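Local coordinates for HTH-type transcriptional repressor MdtR (Bacillus subtilis, PDB 1S3J), which is a homodimeric MarR-family repressor that binds directly to the mdtRP promoter region and represses this multidrug resistance operon, at residues 41-46 / 95-100. Numbering follows the deposited sequence.
Sequences FVLASL and LSLTDE
L46 overlaps the backbone of L95 and S96 and the side chain of L97. Its CB is 3.8 Å from L97 CG, while the two methyls share L95: CD1 touches L95 CB at 3.9 Å and also meets S96 C, and CD2 comes to 3.7 Å from L95 O. CG is anti to the carbonyl carbon (chi1 -65°), and CD1 continues the chain in an extended form (chi2 -176°). L97 reaches back to the helix: its CD1 touches the carbonyl group of L46, while its CD2 packs at 3.6 Å against CD2 of L43, one turn earlier. L97 thus rests against the two leucines that helix 37-49 presents to the strand. The CB of S96 points away from the helix, which meets this residue through its backbone.

No direct hydrogen bond crosses the contact. The polar link is one water, which accepts from L97 N at 3.0 Å and donates a weak, long bond to L46 O, bridging the two backbones beside the leucine cluster. Within the helix, S45 OG donates to F41 O at 2.9 Å, and S45 N reaches the same oxygen from the other face of the carbonyl plane.

The axes of the two short segments approach to 8.0 Å at an angle of 85°, so the helix runs almost square to the strand. I81, on the adjacent antiparallel strand, touches L43, L46 and L95, while F105 of helix 99-120 packs on L43. T98 N-caps that helix, its OG1 bonding to G101 N. This apolar packing of a helix across the central strand of a three-stranded sheet belongs to the core of the winged helix-turn-helix domain of MarR-family repressors, where strands 81-85 and 93-97 form the wing hairpin.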
ATOM      1  N   PHE A  41       8.424 -10.357  -1.690  1.00 33.29           N
ATOM      2  CA  PHE A  41       9.449  -9.675  -0.939  1.00 34.42           C
ATOM      3  C   PHE A  41      10.654 -10.588  -0.652  1.00 34.07           C
ATOM      4  O   PHE A  41      11.803 -10.131  -0.671  1.00 34.68           O
ATOM      5  CB  PHE A  41       8.891  -9.092   0.366  1.00 34.81           C
ATOM      6  CG  PHE A  41       9.910  -8.273   1.147  1.00 36.62           C
ATOM      7  CD1 PHE A  41       9.927  -6.887   1.067  1.00 39.27           C
ATOM      8  CD2 PHE A  41      10.862  -8.903   1.946  1.00 37.62           C
ATOM      9  CE1 PHE A  41      10.889  -6.131   1.777  1.00 40.04           C
ATOM     10  CE2 PHE A  41      11.804  -8.180   2.653  1.00 38.48           C
ATOM     11  CZ  PHE A  41      11.822  -6.785   2.573  1.00 40.78           C
ATOM     12  N   VAL A  42      10.395 -11.861  -0.375  1.00 33.74           N
ATOM     13  CA  VAL A  42      11.458 -12.805  -0.071  1.00 33.08           C
ATOM     14  C   VAL A  42      12.268 -13.082  -1.332  1.00 33.04           C
ATOM     15  O   VAL A  42      13.496 -13.083  -1.300  1.00 32.11           O
ATOM     16  CB  VAL A  42      10.918 -14.124   0.489  1.00 32.92           C
ATOM     17  CG1 VAL A  42      12.055 -15.104   0.692  1.00 33.00           C
ATOM     18  CG2 VAL A  42      10.177 -13.895   1.822  1.00 33.27           C
ATOM     19  N   LEU A  43      11.568 -13.301  -2.433  1.00 33.20           N
ATOM     20  CA  LEU A  43      12.199 -13.572  -3.701  1.00 34.22           C
ATOM     21  C   LEU A  43      13.116 -12.430  -4.121  1.00 34.87           C
ATOM     22  O   LEU A  43      14.214 -12.689  -4.585  1.00 35.46           O
ATOM     23  CB  LEU A  43      11.159 -13.865  -4.787  1.00 34.19           C
ATOM     24  CG  LEU A  43      10.395 -15.183  -4.653  1.00 34.51           C
ATOM     25  CD1 LEU A  43       9.478 -15.416  -5.880  1.00 33.78           C
ATOM     26  CD2 LEU A  43      11.333 -16.389  -4.420  1.00 34.63           C
ATOM     27  N   ALA A  44      12.681 -11.193  -3.912  1.00 35.49           N
ATOM     28  CA  ALA A  44      13.443  -9.994  -4.289  1.00 36.07           C
ATOM     29  C   ALA A  44      14.677  -9.787  -3.409  1.00 36.35           C
ATOM     30  O   ALA A  44      15.751  -9.483  -3.914  1.00 35.88           O
ATOM     31  CB  ALA A  44      12.540  -8.739  -4.241  1.00 35.97           C
ATOM     32  N   SER A  45      14.515  -9.947  -2.097  1.00 37.12           N
ATOM     33  CA  SER A  45      15.646  -9.985  -1.170  1.00 38.18           C
ATOM     34  C   SER A  45      16.698 -11.055  -1.520  1.00 38.65           C
ATOM     35  O   SER A  45      17.874 -10.858  -1.268  1.00 39.19           O
ATOM     36  CB  SER A  45      15.173 -10.221   0.262  1.00 38.24           C
ATOM     37  OG  SER A  45      14.222  -9.238   0.622  1.00 40.11           O
ATOM     38  N   LEU A  46      16.275 -12.176  -2.078  1.00 39.17           N
ATOM     39  CA  LEU A  46      17.203 -13.246  -2.426  1.00 40.01           C
ATOM     40  C   LEU A  46      17.873 -13.018  -3.791  1.00 41.18           C
ATOM     41  O   LEU A  46      19.020 -13.399  -3.966  1.00 41.23           O
ATOM     42  CB  LEU A  46      16.513 -14.621  -2.376  1.00 39.20           C
ATOM     43  CG  LEU A  46      16.021 -15.085  -0.993  1.00 38.93           C
ATOM     44  CD1 LEU A  46      15.462 -16.506  -1.122  1.00 40.30           C
ATOM     45  CD2 LEU A  46      17.120 -15.012   0.068  1.00 37.65           C
ATOM     46  N   LEU A  95      18.505 -19.186   3.113  1.00 36.06           N
ATOM     47  CA  LEU A  95      17.676 -19.304   1.922  1.00 36.01           C
ATOM     48  C   LEU A  95      18.402 -18.829   0.666  1.00 35.41           C
ATOM     49  O   LEU A  95      19.248 -17.953   0.725  1.00 35.51           O
ATOM     50  CB  LEU A  95      16.377 -18.509   2.089  1.00 35.94           C
ATOM     51  CG  LEU A  95      15.536 -18.910   3.298  1.00 36.72           C
ATOM     52  CD1 LEU A  95      14.315 -18.018   3.445  1.00 36.12           C
ATOM     53  CD2 LEU A  95      15.144 -20.378   3.190  1.00 37.31           C
ATOM     54  N   SER A  96      18.033 -19.398  -0.474  1.00 35.24           N
ATOM     55  CA  SER A  96      18.491 -18.907  -1.762  1.00 35.74           C
ATOM     56  C   SER A  96      17.484 -19.230  -2.859  1.00 35.80           C
ATOM     57  O   SER A  96      16.585 -20.069  -2.680  1.00 35.53           O
ATOM     58  CB  SER A  96      19.878 -19.483  -2.083  1.00 36.09           C
ATOM     59  OG  SER A  96      19.856 -20.899  -1.996  1.00 37.90           O
ATOM     60  N   LEU A  97      17.601 -18.559  -4.000  1.00 36.38           N
ATOM     61  CA  LEU A  97      16.713 -18.872  -5.139  1.00 36.94           C
ATOM     62  C   LEU A  97      17.130 -20.138  -5.836  1.00 37.83           C
ATOM     63  O   LEU A  97      18.307 -20.386  -5.999  1.00 37.88           O
ATOM     64  CB  LEU A  97      16.735 -17.753  -6.171  1.00 36.75           C
ATOM     65  CG  LEU A  97      16.321 -16.370  -5.696  1.00 36.23           C
ATOM     66  CD1 LEU A  97      16.626 -15.386  -6.787  1.00 36.71           C
ATOM     67  CD2 LEU A  97      14.838 -16.360  -5.346  1.00 35.63           C
ATOM     68  N   THR A  98      16.157 -20.932  -6.272  1.00 39.51           N
ATOM     69  CA  THR A  98      16.392 -21.961  -7.280  1.00 39.83           C
ATOM     70  C   THR A  98      16.350 -21.287  -8.658  1.00 40.91           C
ATOM     71  O   THR A  98      16.036 -20.084  -8.761  1.00 40.37           O
ATOM     72  CB  THR A  98      15.315 -23.043  -7.212  1.00 40.18           C
ATOM     73  OG1 THR A  98      14.022 -22.460  -7.417  1.00 39.68           O
ATOM     74  CG2 THR A  98      15.226 -23.684  -5.815  1.00 40.09           C
ATOM     75  N   ASP A  99      16.668 -22.060  -9.702  1.00 41.83           N
ATOM     76  CA  ASP A  99      16.547 -21.613 -11.091  1.00 42.94           C
ATOM     77  C   ASP A  99      15.099 -21.209 -11.335  1.00 43.19           C
ATOM     78  O   ASP A  99      14.837 -20.180 -11.943  1.00 42.64           O
ATOM     79  CB  ASP A  99      16.902 -22.723 -12.117  1.00 43.24           C
ATOM     80  CG  ASP A  99      18.426 -22.940 -12.315  1.00 44.85           C
ATOM     81  OD1 ASP A  99      19.250 -22.182 -11.754  1.00 47.37           O
ATOM     82  OD2 ASP A  99      18.883 -23.865 -13.044  1.00 44.84           O
ATOM     83  N   GLU A 100      14.170 -22.039 -10.862  1.00 43.95           N
ATOM     84  CA  GLU A 100      12.745 -21.853 -11.135  1.00 44.93           C
ATOM     85  C   GLU A 100      12.202 -20.631 -10.412  1.00 45.11           C
ATOM     86  O   GLU A 100      11.269 -19.991 -10.892  1.00 45.26           O
ATOM     87  CB  GLU A 100      11.931 -23.091 -10.740  1.00 45.24           C
ATOM     88  CG  GLU A 100      12.090 -24.271 -11.685  1.00 47.24           C
ATOM     89  CD  GLU A 100      13.078 -25.324 -11.178  1.00 50.60           C
ATOM     90  OE1 GLU A 100      12.899 -26.511 -11.557  1.00 52.55           O
ATOM     91  OE2 GLU A 100      14.025 -24.985 -10.407  1.00 50.48           O
TER
HETATM   92  O   HOH W   1      19.856 -16.722  -4.577  1.00 32.59           O